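Local coordinates for core protein VP7 (Bluetongue virus, PDB 1BVP) that forms homotrimeric capsomers that assemble on the VP3 scaffold to help build the inner capsid of the virus, and probably binds host cell surface receptors, at residues Arg7-Met12 with Leu313-Asp318; Arg13-Leu18 with Glu31-Ala36; Glu60-Cys65 with Ala317-Val322; Gly74-Pro79 with Gln86-Ile91. All coordinates share one frame; numbering follows the deposited sequence.

Contact 1: residues Arg7-Met12 with Leu313-Asp318; sequences RALTVM and LSTLAD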
loop_
_atom_site.group_PDB
_atom_site.type_symbol
_atom_site.label_atom_id
_atom_site.label_comp_id
_atom_site.label_asym_id
_atom_site.label_seq_id
_atom_site.Cartn_x
_atom_site.Cartn_y
_atom_site.Cartn_z
ATOM N N ARG A 7 -18.539 -0.585 -20.248
ATOM C CA ARG A 7 -19.782 0.188 -20.339
ATOM C C ARG A 7 -20.493 0.355 -19.013
ATOM O O ARG A 7 -20.892 1.486 -18.657
ATOM C CB ARG A 7 -20.734 -0.388 -21.369
ATOM C CG ARG A 7 -20.190 -0.191 -22.753
ATOM C CD ARG A 7 -21.089 -0.803 -23.785
ATOM N NE ARG A 7 -20.468 -0.698 -25.102
ATOM C CZ ARG A 7 -20.187 -1.743 -25.872
ATOM N NH1 ARG A 7 -20.482 -2.959 -25.456
ATOM N NH2 ARG A 7 -19.576 -1.578 -27.036
ATOM N N ALA A 8 -20.651 -0.740 -18.273
ATOM C CA ALA A 8 -21.328 -0.664 -16.965
ATOM C C ALA A 8 -20.609 0.336 -16.057
ATOM O O ALA A 8 -21.229 1.214 -15.435
ATOM C CB ALA A 8 -21.372 -1.994 -16.339
ATOM N N LEU A 9 -19.285 0.236 -16.043
ATOM C CA LEU A 9 -18.426 1.109 -15.259
ATOM C C LEU A 9 -18.594 2.576 -15.658
ATOM O O LEU A 9 -18.682 3.475 -14.786
ATOM C CB LEU A 9 -16.995 0.684 -15.521
ATOM C CG LEU A 9 -15.905 0.868 -14.481
ATOM C CD1 LEU A 9 -16.348 0.202 -13.187
ATOM C CD2 LEU A 9 -14.668 0.186 -15.027
ATOM N N THR A 10 -18.577 2.819 -16.973
ATOM C CA THR A 10 -18.761 4.157 -17.539
ATOM C C THR A 10 -20.088 4.764 -17.110
ATOM O O THR A 10 -20.134 5.901 -16.630
ATOM C CB THR A 10 -18.763 4.118 -19.037
ATOM O OG1 THR A 10 -17.475 3.724 -19.499
ATOM C CG2 THR A 10 -19.067 5.499 -19.578
ATOM N N VAL A 11 -21.163 3.995 -17.252
ATOM C CA VAL A 11 -22.488 4.470 -16.868
ATOM C C VAL A 11 -22.627 4.753 -15.391
ATOM O O VAL A 11 -23.234 5.773 -14.998
ATOM C CB VAL A 11 -23.561 3.480 -17.264
ATOM C CG1 VAL A 11 -24.887 3.952 -16.784
ATOM C CG2 VAL A 11 -23.532 3.266 -18.778
ATOM N N MET A 12 -22.098 3.846 -14.560
ATOM C CA MET A 12 -22.182 4.032 -13.105
ATOM C C MET A 12 -21.389 5.235 -12.651
ATOM O O MET A 12 -21.873 5.995 -11.815
ATOM C CB MET A 12 -21.721 2.816 -12.338
ATOM C CG MET A 12 -22.489 1.555 -12.630
ATOM S SD MET A 12 -22.051 0.310 -11.367
ATOM C CE MET A 12 -20.614 -0.409 -12.052
ATOM N N LEU A 313 -18.496 -3.556 -7.658
ATOM C CA LEU A 313 -19.249 -3.301 -6.427
ATOM C C LEU A 313 -18.796 -2.022 -5.730
ATOM O O LEU A 313 -19.609 -1.321 -5.157
ATOM C CB LEU A 313 -19.096 -4.459 -5.475
ATOM C CG LEU A 313 -20.346 -5.202 -5.060
ATOM C CD1 LEU A 313 -19.916 -6.095 -3.919
ATOM C CD2 LEU A 313 -21.462 -4.270 -4.610
ATOM N N SER A 314 -17.501 -1.719 -5.771
ATOM C CA SER A 314 -16.967 -0.509 -5.153
ATOM C C SER A 314 -17.573 0.727 -5.810
ATOM O O SER A 314 -18.002 1.672 -5.130
ATOM C CB SER A 314 -15.447 -0.483 -5.281
ATOM O OG SER A 314 -14.947 0.599 -4.522
ATOM N N THR A 315 -17.615 0.718 -7.141
ATOM C CA THR A 315 -18.228 1.804 -7.877
ATOM C C THR A 315 -19.723 1.884 -7.517
ATOM O O THR A 315 -20.240 2.971 -7.224
ATOM C CB THR A 315 -18.063 1.592 -9.378
ATOM O OG1 THR A 315 -16.675 1.441 -9.665
ATOM C CG2 THR A 315 -18.582 2.799 -10.165
ATOM N N LEU A 316 -20.420 0.749 -7.501
ATOM C CA LEU A 316 -21.837 0.774 -7.138
ATOM C C LEU A 316 -22.034 1.375 -5.745
ATOM O O LEU A 316 -23.038 2.065 -5.499
ATOM C CB LEU A 316 -22.455 -0.612 -7.207
ATOM C CG LEU A 316 -23.959 -0.727 -6.937
ATOM C CD1 LEU A 316 -24.726 -0.106 -8.084
ATOM C CD2 LEU A 316 -24.355 -2.214 -6.831
ATOM N N ALA A 317 -21.063 1.181 -4.851
ATOM C CA ALA A 317 -21.170 1.745 -3.495
ATOM C C ALA A 317 -21.107 3.249 -3.585
ATOM O O ALA A 317 -21.808 3.955 -2.847
ATOM C CB ALA A 317 -20.090 1.248 -2.612
ATOM N N ASP A 318 -20.256 3.753 -4.472
ATOM C CA ASP A 318 -20.168 5.202 -4.639
ATOM C C ASP A 318 -21.479 5.749 -5.198
ATOM O O ASP A 318 -21.959 6.787 -4.743
ATOM C CB ASP A 318 -19.047 5.574 -5.571
ATOM C CG ASP A 318 -17.691 5.302 -4.986
ATOM O OD1 ASP A 318 -17.525 5.361 -3.743
ATOM O OD2 ASP A 318 -16.782 5.090 -5.803
#
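Met-12 lies against the flank of Thr-315: its CB sits 3.8 Å from the threonine methyl CG2. Farther out, the thioether reaches past this methyl to the next residue, and SD comes to rest 4.2 Å from the backbone N of Leu-316 and 4.3 Å from its CD1. A bend at the last torsion of the methionine (chi3 -86°) turns CE toward Thr-315, while SD lies by Leu-316. Thr-315 thus divides its two branches between two neighbours. CG2 takes Met-12, while OG1 lies 3.7 Å from CD1 of Leu-9, whose side chain runs at about a right angle to that of the threonine. The contact to OG1 is plain van der Waals touch; the hydroxyl is bonded to Leu-311 O one turn back on its own helix, which satisfies it. The two backbones run almost side by side, with axes 10.1 Å apart at closest approach and an angle of 18° between them, and the CA atoms of Met-12 and Leu-316 are 6.8 Å apart. No hydrogen bond crosses the gap. Around the pair, Leu-9 also packs on helix 103-116 and Leu-316 on helix 55-73, while Asp-318 makes a salt bridge to Arg-111 of the second subunit. This is a near-parallel pair of helices from near opposite ends of the chain, joined by van der Waals contacts of Leu-9 and Met-12 with Thr-315 and of Met-12 with Leu-316, within the helical domain of VP7.

Contact 2: residues Arg13-Leu18 with Glu31-Ala36; sequences RACATL and EILGIA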
loop_
_atom_site.group_PDB
_atom_site.type_symbol
_atom_site.label_atom_id
_atom_site.label_comp_id
_atom_site.label_asym_id
_atom_site.label_seq_id
_atom_site.Cartn_x
_atom_site.Cartn_y
_atom_site.Cartn_z
ATOM N N ARG A 13 -20.191 5.443 -13.206
ATOM C CA ARG A 13 -19.411 6.612 -12.780
ATOM C C ARG A 13 -20.107 7.921 -13.201
ATOM O O ARG A 13 -20.009 8.930 -12.505
ATOM C CB ARG A 13 -17.958 6.548 -13.272
ATOM C CG ARG A 13 -17.196 5.311 -12.861
ATOM C CD ARG A 13 -15.712 5.284 -13.333
ATOM N NE ARG A 13 -14.838 6.035 -12.435
ATOM C CZ ARG A 13 -14.069 7.078 -12.786
ATOM N NH1 ARG A 13 -14.032 7.520 -14.049
ATOM N NH2 ARG A 13 -13.358 7.727 -11.851
ATOM N N ALA A 14 -20.843 7.885 -14.312
ATOM C CA ALA A 14 -21.585 9.044 -14.816
ATOM C C ALA A 14 -22.734 9.343 -13.854
ATOM O O ALA A 14 -23.013 10.507 -13.527
ATOM C CB ALA A 14 -22.135 8.740 -16.196
ATOM N N CYS A 15 -23.424 8.299 -13.402
ATOM C CA CYS A 15 -24.523 8.534 -12.484
ATOM C C CYS A 15 -24.040 9.132 -11.160
ATOM O O CYS A 15 -24.781 9.861 -10.504
ATOM C CB CYS A 15 -25.271 7.244 -12.205
ATOM S SG CYS A 15 -26.122 6.540 -13.582
ATOM N N ALA A 16 -22.809 8.831 -10.750
ATOM C CA ALA A 16 -22.283 9.357 -9.483
ATOM C C ALA A 16 -22.016 10.839 -9.590
ATOM O O ALA A 16 -21.600 11.471 -8.633
ATOM C CB ALA A 16 -21.021 8.645 -9.091
ATOM N N THR A 17 -22.189 11.366 -10.791
ATOM C CA THR A 17 -22.001 12.775 -11.086
ATOM C C THR A 17 -23.234 13.591 -10.674
ATOM O O THR A 17 -23.128 14.761 -10.329
ATOM C CB THR A 17 -21.771 12.897 -12.582
ATOM O OG1 THR A 17 -20.378 12.731 -12.864
ATOM C CG2 THR A 17 -22.253 14.169 -13.107
ATOM N N LEU A 18 -24.401 12.954 -10.696
ATOM C CA LEU A 18 -25.678 13.577 -10.359
ATOM C C LEU A 18 -25.828 13.946 -8.892
ATOM O O LEU A 18 -26.826 13.591 -8.248
ATOM C CB LEU A 18 -26.811 12.646 -10.792
ATOM C CG LEU A 18 -27.144 12.624 -12.300
ATOM C CD1 LEU A 18 -26.174 13.395 -13.099
ATOM C CD2 LEU A 18 -27.189 11.230 -12.827
ATOM N N GLU A 31 -24.059 12.894 -23.048
ATOM C CA GLU A 31 -24.042 12.104 -24.259
ATOM C C GLU A 31 -24.170 10.612 -23.936
ATOM O O GLU A 31 -24.946 9.902 -24.558
ATOM C CB GLU A 31 -22.759 12.379 -24.986
ATOM C CG GLU A 31 -22.539 11.509 -26.176
ATOM C CD GLU A 31 -21.101 11.601 -26.665
ATOM O OE1 GLU A 31 -20.401 12.588 -26.291
ATOM O OE2 GLU A 31 -20.659 10.685 -27.406
ATOM N N ILE A 32 -23.453 10.170 -22.903
ATOM C CA ILE A 32 -23.445 8.778 -22.443
ATOM C C ILE A 32 -24.760 8.365 -21.756
ATOM O O ILE A 32 -25.339 7.311 -22.078
ATOM C CB ILE A 32 -22.270 8.568 -21.438
ATOM C CG1 ILE A 32 -20.924 8.660 -22.158
ATOM C CG2 ILE A 32 -22.392 7.243 -20.691
ATOM C CD1 ILE A 32 -19.792 9.003 -21.200
ATOM N N LEU A 33 -25.189 9.153 -20.764
ATOM C CA LEU A 33 -26.418 8.862 -20.046
ATOM C C LEU A 33 -27.593 8.826 -20.982
ATOM O O LEU A 33 -28.483 7.998 -20.837
ATOM C CB LEU A 33 -26.692 9.887 -18.958
ATOM C CG LEU A 33 -25.759 9.755 -17.761
ATOM C CD1 LEU A 33 -26.259 10.603 -16.621
ATOM C CD2 LEU A 33 -25.680 8.300 -17.348
ATOM N N GLY A 34 -27.590 9.739 -21.944
ATOM C CA GLY A 34 -28.655 9.805 -22.918
ATOM C C GLY A 34 -28.828 8.492 -23.633
ATOM O O GLY A 34 -29.905 7.895 -23.586
ATOM N N ILE A 35 -27.772 8.040 -24.292
ATOM C CA ILE A 35 -27.812 6.776 -25.020
ATOM C C ILE A 35 -28.110 5.565 -24.146
ATOM O O ILE A 35 -28.940 4.704 -24.489
ATOM C CB ILE A 35 -26.478 6.505 -25.695
ATOM C CG1 ILE A 35 -25.989 7.803 -26.316
ATOM C CG2 ILE A 35 -26.649 5.436 -26.784
ATOM C CD1 ILE A 35 -24.714 7.689 -27.079
ATOM N N ALA A 36 -27.393 5.485 -23.032
ATOM C CA ALA A 36 -27.530 4.368 -22.121
ATOM C C ALA A 36 -28.922 4.272 -21.549
ATOM O O ALA A 36 -29.553 3.229 -21.618
ATOM C CB ALA A 36 -26.506 4.478 -21.018
#
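Near the end of helix 2-15 the backbone makes a type I beta turn from Cys-15 to Leu-18, closed by a 3.1 Å bond from Leu-18 N to Cys-15 O, and this bent end faces helix 27-44, with the CA atoms of Ala-14 and Leu-33 7.1 Å apart. Leu-33 makes all the close contacts from its side. Its CG stands beside the backbone N (chi1 -72°), which sends the fork of two methyls out toward the turn, each with its own targets. CD2 meets Ala-14 and Cys-15: it is 3.8 Å from CB of Ala-14 and 4.2 Å from SG of Cys-15. CD1 goes to the other end of the turn, where it meets CD2 of Leu-18 at 4.0 Å, the two leucines reaching toward each other tip to tip. Ala-14, whose CB points at the helix, also lies 4.1 Å from CG of Leu-33, so the small residue takes the branch point of the leucine as well as one of its methyls. Cys-15 and Leu-18 also touch Met-61 of helix 55-73, which extends the same apolar cluster. Arg-13, by contrast, belongs to the trimer interface, with its backbone O bonded to Asn-107 of the second subunit. Across the two segments there is no hydrogen bond or charge pair; carbon and sulfur surfaces alone meet, all from buried residues, so the contact is consistent with hydrophobic burial of the turn against helix 27-44.

Contact 3: residues Glu60-Cys65 with Ala317-Val322; sequences EMFFMC and ADVYTV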
loop_
_atom_site.group_PDB
_atom_site.type_symbol
_atom_site.label_atom_id
_atom_site.label_comp_id
_atom_site.label_asym_id
_atom_site.label_seq_id
_atom_site.Cartn_x
_atom_site.Cartn_y
_atom_site.Cartn_z
ATOM N N GLU A 60 -35.037 4.340 -9.009
ATOM C CA GLU A 60 -35.104 3.809 -10.362
ATOM C C GLU A 60 -33.737 3.877 -11.070
ATOM O O GLU A 60 -33.332 2.927 -11.749
ATOM C CB GLU A 60 -36.192 4.572 -11.113
ATOM C CG GLU A 60 -36.623 3.948 -12.398
ATOM C CD GLU A 60 -37.812 3.050 -12.236
ATOM O OE1 GLU A 60 -38.014 2.525 -11.092
ATOM O OE2 GLU A 60 -38.522 2.878 -13.279
ATOM N N MET A 61 -33.011 4.980 -10.893
ATOM C CA MET A 61 -31.695 5.104 -11.521
ATOM C C MET A 61 -30.716 4.147 -10.854
ATOM O O MET A 61 -29.901 3.503 -11.532
ATOM C CB MET A 61 -31.147 6.519 -11.422
ATOM C CG MET A 61 -29.810 6.638 -12.133
ATOM S SD MET A 61 -29.162 8.306 -12.181
ATOM C CE MET A 61 -29.657 8.672 -13.824
ATOM N N PHE A 62 -30.800 4.061 -9.523
ATOM C CA PHE A 62 -29.951 3.156 -8.781
ATOM C C PHE A 62 -30.205 1.717 -9.233
ATOM O O PHE A 62 -29.256 0.938 -9.412
ATOM C CB PHE A 62 -30.166 3.261 -7.280
ATOM C CG PHE A 62 -29.286 2.325 -6.514
ATOM C CD1 PHE A 62 -27.920 2.582 -6.404
ATOM C CD2 PHE A 62 -29.788 1.125 -6.020
ATOM C CE1 PHE A 62 -27.061 1.652 -5.823
ATOM C CE2 PHE A 62 -28.942 0.183 -5.437
ATOM C CZ PHE A 62 -27.577 0.441 -5.340
ATOM N N PHE A 63 -31.473 1.356 -9.441
ATOM C CA PHE A 63 -31.778 0.010 -9.892
ATOM C C PHE A 63 -31.186 -0.259 -11.251
ATOM O O PHE A 63 -30.801 -1.386 -11.543
ATOM C CB PHE A 63 -33.260 -0.236 -9.919
ATOM C CG PHE A 63 -33.896 -0.221 -8.565
ATOM C CD1 PHE A 63 -33.157 -0.532 -7.422
ATOM C CD2 PHE A 63 -35.246 0.103 -8.425
ATOM C CE1 PHE A 63 -33.759 -0.521 -6.163
ATOM C CE2 PHE A 63 -35.848 0.116 -7.169
ATOM C CZ PHE A 63 -35.112 -0.193 -6.037
ATOM N N MET A 64 -31.043 0.789 -12.064
ATOM C CA MET A 64 -30.469 0.627 -13.398
ATOM C C MET A 64 -28.994 0.286 -13.230
ATOM O O MET A 64 -28.451 -0.554 -13.930
ATOM C CB MET A 64 -30.618 1.913 -14.214
ATOM C CG MET A 64 -29.947 1.804 -15.557
ATOM S SD MET A 64 -29.844 3.317 -16.458
ATOM C CE MET A 64 -28.726 4.356 -15.450
ATOM N N CYS A 65 -28.347 0.955 -12.289
ATOM C CA CYS A 65 -26.946 0.708 -12.010
ATOM C C CYS A 65 -26.747 -0.694 -11.430
ATOM O O CYS A 65 -25.831 -1.429 -11.848
ATOM C CB CYS A 65 -26.471 1.745 -11.047
ATOM S SG CYS A 65 -26.257 3.315 -11.852
ATOM N N ALA A 317 -21.063 1.181 -4.851
ATOM C CA ALA A 317 -21.170 1.745 -3.495
ATOM C C ALA A 317 -21.107 3.249 -3.585
ATOM O O ALA A 317 -21.808 3.955 -2.847
ATOM C CB ALA A 317 -20.090 1.248 -2.612
ATOM N N ASP A 318 -20.256 3.753 -4.472
ATOM C CA ASP A 318 -20.168 5.202 -4.639
ATOM C C ASP A 318 -21.479 5.749 -5.198
ATOM O O ASP A 318 -21.959 6.787 -4.743
ATOM C CB ASP A 318 -19.047 5.574 -5.571
ATOM C CG ASP A 318 -17.691 5.302 -4.986
ATOM O OD1 ASP A 318 -17.525 5.361 -3.743
ATOM O OD2 ASP A 318 -16.782 5.090 -5.803
ATOM N N VAL A 319 -22.063 5.046 -6.172
ATOM C CA VAL A 319 -23.341 5.468 -6.736
ATOM C C VAL A 319 -24.381 5.487 -5.619
ATOM O O VAL A 319 -25.126 6.455 -5.480
ATOM C CB VAL A 319 -23.827 4.528 -7.861
ATOM C CG1 VAL A 319 -25.268 4.874 -8.239
ATOM C CG2 VAL A 319 -22.929 4.668 -9.074
ATOM N N TYR A 320 -24.384 4.442 -4.790
ATOM C CA TYR A 320 -25.324 4.342 -3.679
ATOM C C TYR A 320 -25.193 5.569 -2.810
ATOM O O TYR A 320 -26.180 6.170 -2.345
ATOM C CB TYR A 320 -25.000 3.121 -2.828
ATOM C CG TYR A 320 -25.985 2.880 -1.698
ATOM C CD1 TYR A 320 -27.136 2.097 -1.902
ATOM C CD2 TYR A 320 -25.775 3.426 -0.418
ATOM C CE1 TYR A 320 -28.065 1.856 -0.850
ATOM C CE2 TYR A 320 -26.698 3.198 0.634
ATOM C CZ TYR A 320 -27.833 2.413 0.405
ATOM O OH TYR A 320 -28.735 2.174 1.422
ATOM N N THR A 321 -23.954 5.908 -2.533
ATOM C CA THR A 321 -23.684 7.059 -1.708
ATOM C C THR A 321 -24.228 8.367 -2.286
ATOM O O THR A 321 -24.746 9.173 -1.520
ATOM C CB THR A 321 -22.170 7.106 -1.349
ATOM O OG1 THR A 321 -21.963 6.274 -0.205
ATOM C CG2 THR A 321 -21.678 8.501 -1.039
ATOM N N VAL A 322 -24.098 8.604 -3.602
ATOM C CA VAL A 322 -24.635 9.845 -4.161
ATOM C C VAL A 322 -26.149 9.817 -4.417
ATOM O O VAL A 322 -26.815 10.777 -4.075
ATOM C CB VAL A 322 -23.814 10.426 -5.344
ATOM C CG1 VAL A 322 -22.426 9.839 -5.360
ATOM C CG2 VAL A 322 -24.492 10.262 -6.621
#
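An antiparallel pair of helices in the helical domain makes this contact, with helix 55-73 running against helix 304-323. The axes of the two short segments come within 10.4 Å, 179° apart in direction, and the nearest CA atoms, those of Phe-62 and Tyr-320, are 7.0 Å from each other. The ring of Phe-62 bridges the space. With CG anti to the backbone N (chi1 -180°), it swings out from a CB that does not itself aim at the partner helix, and the CD1-CE1-CZ margin of the ring meets two successive residues there. The rings of Phe-62 and Tyr-320 form a T-shaped pair: the tyrosine presents its edge to the face of the phenylalanine, with the planes at 79° and the centroids 5.6 Å apart. The nearest atoms are Phe-62 CZ and Tyr-320 CD1, at 3.8 Å; CE1 of Phe-62 lies in the plane of the tyrosine ring and also rests 3.9 Å from Tyr-320 CB. Next along the same margin of the phenylalanine, near its plane, CG1 of Val-319 sits 4.0 Å from CD1. The same valine methyl has a second neighbour, SG of Cys-65 at 4.1 Å, one turn along from Phe-62. The polar end of Tyr-320 points elsewhere, its OH bonding OD2 of Asp-275, which probably helps to fix the ring that meets Phe-62. Leu-281 of helix 276-286 also packs on Phe-62. The whole is a buried aromatic and aliphatic seam, the antiparallel packing of helices 55-73 and 304-323 in the helical domain of VP7.

Contact 4: residues Gly74-Pro79 with Gln86-Ile91; sequences GINVGP and QHMATI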
loop_
_atom_site.group_PDB
_atom_site.type_symbol
_atom_site.label_atom_id
_atom_site.label_comp_id
_atom_site.label_asym_id
_atom_site.label_seq_id
_atom_site.Cartn_x
_atom_site.Cartn_y
_atom_site.Cartn_z
ATOM N N GLY A 74 -21.878 -11.015 -14.089
ATOM C CA GLY A 74 -22.375 -12.347 -14.399
ATOM C C GLY A 74 -23.142 -12.996 -13.267
ATOM O O GLY A 74 -23.325 -14.205 -13.247
ATOM N N ILE A 75 -23.647 -12.177 -12.360
ATOM C CA ILE A 75 -24.390 -12.635 -11.194
ATOM C C ILE A 75 -25.904 -12.528 -11.334
ATOM O O ILE A 75 -26.444 -11.608 -11.934
ATOM C CB ILE A 75 -24.005 -11.773 -9.976
ATOM C CG1 ILE A 75 -22.506 -11.869 -9.715
ATOM C CG2 ILE A 75 -24.832 -12.123 -8.760
ATOM C CD1 ILE A 75 -22.036 -10.897 -8.683
ATOM N N ASN A 76 -26.601 -13.463 -10.719
ATOM C CA ASN A 76 -28.044 -13.445 -10.717
ATOM C C ASN A 76 -28.391 -13.471 -9.209
ATOM O O ASN A 76 -28.280 -14.512 -8.594
ATOM C CB ASN A 76 -28.557 -14.667 -11.475
ATOM C CG ASN A 76 -30.064 -14.888 -11.308
ATOM O OD1 ASN A 76 -30.557 -15.967 -11.607
ATOM N ND2 ASN A 76 -30.803 -13.867 -10.839
ATOM N N VAL A 77 -28.759 -12.326 -8.621
ATOM C CA VAL A 77 -29.048 -12.237 -7.193
ATOM C C VAL A 77 -30.201 -13.019 -6.638
ATOM O O VAL A 77 -30.209 -13.331 -5.429
ATOM C CB VAL A 77 -29.324 -10.789 -6.661
ATOM C CG1 VAL A 77 -28.135 -10.217 -6.013
ATOM C CG2 VAL A 77 -29.914 -9.900 -7.712
ATOM N N GLY A 78 -31.225 -13.248 -7.450
ATOM C CA GLY A 78 -32.380 -13.954 -6.929
ATOM C C GLY A 78 -33.326 -12.950 -6.299
ATOM O O GLY A 78 -33.054 -11.743 -6.265
ATOM N N PRO A 79 -34.452 -13.417 -5.776
ATOM C CA PRO A 79 -35.428 -12.507 -5.162
ATOM C C PRO A 79 -35.012 -11.951 -3.817
ATOM O O PRO A 79 -35.449 -12.425 -2.773
ATOM C CB PRO A 79 -36.672 -13.381 -5.051
ATOM C CG PRO A 79 -36.064 -14.744 -4.748
ATOM C CD PRO A 79 -34.903 -14.817 -5.718
ATOM N N GLN A 86 -34.392 -7.945 -10.653
ATOM C CA GLN A 86 -33.339 -7.890 -11.643
ATOM C C GLN A 86 -33.853 -8.175 -13.052
ATOM O O GLN A 86 -34.581 -9.137 -13.267
ATOM C CB GLN A 86 -32.217 -8.858 -11.242
ATOM C CG GLN A 86 -31.148 -9.127 -12.295
ATOM C CD GLN A 86 -30.032 -10.022 -11.782
ATOM O OE1 GLN A 86 -30.172 -10.666 -10.741
ATOM N NE2 GLN A 86 -28.924 -10.067 -12.503
ATOM N N HIS A 87 -33.415 -7.354 -14.007
ATOM C CA HIS A 87 -33.784 -7.481 -15.413
ATOM C C HIS A 87 -32.666 -8.047 -16.184
ATOM O O HIS A 87 -31.747 -7.333 -16.536
ATOM C CB HIS A 87 -34.144 -6.128 -16.004
ATOM C CG HIS A 87 -35.303 -5.497 -15.319
ATOM N ND1 HIS A 87 -36.607 -5.806 -15.646
ATOM C CD2 HIS A 87 -35.364 -4.722 -14.206
ATOM C CE1 HIS A 87 -37.422 -5.266 -14.753
ATOM N NE2 HIS A 87 -36.693 -4.603 -13.870
ATOM N N MET A 88 -32.809 -9.315 -16.529
ATOM C CA MET A 88 -31.805 -10.055 -17.275
ATOM C C MET A 88 -31.504 -9.483 -18.664
ATOM O O MET A 88 -30.405 -9.687 -19.205
ATOM C CB MET A 88 -32.245 -11.513 -17.376
ATOM C CG MET A 88 -32.675 -12.100 -16.032
ATOM S SD MET A 88 -31.307 -12.098 -14.857
ATOM C CE MET A 88 -30.025 -13.132 -15.782
ATOM N N ALA A 89 -32.462 -8.752 -19.237
ATOM C CA ALA A 89 -32.258 -8.144 -20.556
ATOM C C ALA A 89 -31.141 -7.087 -20.567
ATOM O O ALA A 89 -30.702 -6.667 -21.649
ATOM C CB ALA A 89 -33.541 -7.508 -21.032
ATOM N N THR A 90 -30.704 -6.646 -19.379
ATOM C CA THR A 90 -29.664 -5.631 -19.257
ATOM C C THR A 90 -28.391 -6.009 -20.007
ATOM O O THR A 90 -27.706 -5.151 -20.572
ATOM C CB THR A 90 -29.378 -5.328 -17.812
ATOM O OG1 THR A 90 -30.597 -4.958 -17.143
ATOM C CG2 THR A 90 -28.414 -4.197 -17.693
ATOM N N ILE A 91 -28.130 -7.305 -20.113
ATOM C CA ILE A 91 -26.945 -7.763 -20.830
ATOM C C ILE A 91 -27.001 -7.286 -22.289
ATOM O O ILE A 91 -25.980 -6.940 -22.873
ATOM C CB ILE A 91 -26.777 -9.320 -20.723
ATOM C CG1 ILE A 91 -25.492 -9.749 -21.413
ATOM C CG2 ILE A 91 -27.949 -10.064 -21.336
ATOM C CD1 ILE A 91 -24.257 -9.265 -20.698
#
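Gln-86 turns the edge of its terminal amide to the backbone of Ile-75 to Val-77. NE2 donates to Ile-75 O at 3.0 Å, nearly straight, with the acceptor in the plane of the glutamine amide and the donor in the carbonyl plane of Ile-75. At the other end of the amide, OE1 accepts from Val-77 N, also at 3.0 Å and in the carbonyl plane, though this bond is bent at the N-H. The glutamine amide therefore pairs with a C=O and an N-H two residues apart. Asn-76, between them, comes in differently. Its ND2 gives a longer bond of 3.3 Å to the same OE1, from 57° above the carbonyl plane, and the two side-chain amides are steeply turned, their planes 73° apart. OE1 is thus held by two donors, which, with the bond from NE2, would stop the amide from turning. The glutamine reaches this place as an extended chain, CG anti to the backbone N (chi1 169°). Beyond it, SD of Met-88 lies 4.4 Å from ND2 of Asn-76, a loose touch. Within 86-91, His-87 O accepts both Thr-90 N at 3.1 Å and Thr-90 OG1 at 2.7 Å, which ties up the type I turn from His-87 to Thr-90. Leu-70 of helix 55-73 packs against both Val-77 and Gln-86. The 74-79 segment starts at Gly-74, the positive-phi C-prime residue of a Schellman motif that ends helix 55-73; the arrangement is a side-chain-to-backbone bridge across the loop leading from that helix to helix 90-94.

In the fold
All four contacts lie on one side of the chain's centre, in its helical part. Contacts 1, 2 and 3 form one continuous core, with centres 8 to 11 Å apart. Helix 2-15 serves contacts 1 and 2, and helix 304-323 serves contacts 1 and 3, sharing Ala-317 and Asp-318. Contact 4 stands apart, its centre about 16 Å from those of contacts 1 and 3, on the loop after helix 55-73. Along the chain, contacts 2 and 4 are local, while contacts 1 and 3 bring helix 304-323, late in the chain, back to N-terminal helices. Distant parts of the chain are thus gathered in one helical bundle, and contacts 1, 2 and 3 also touch the second subunit of the trimer.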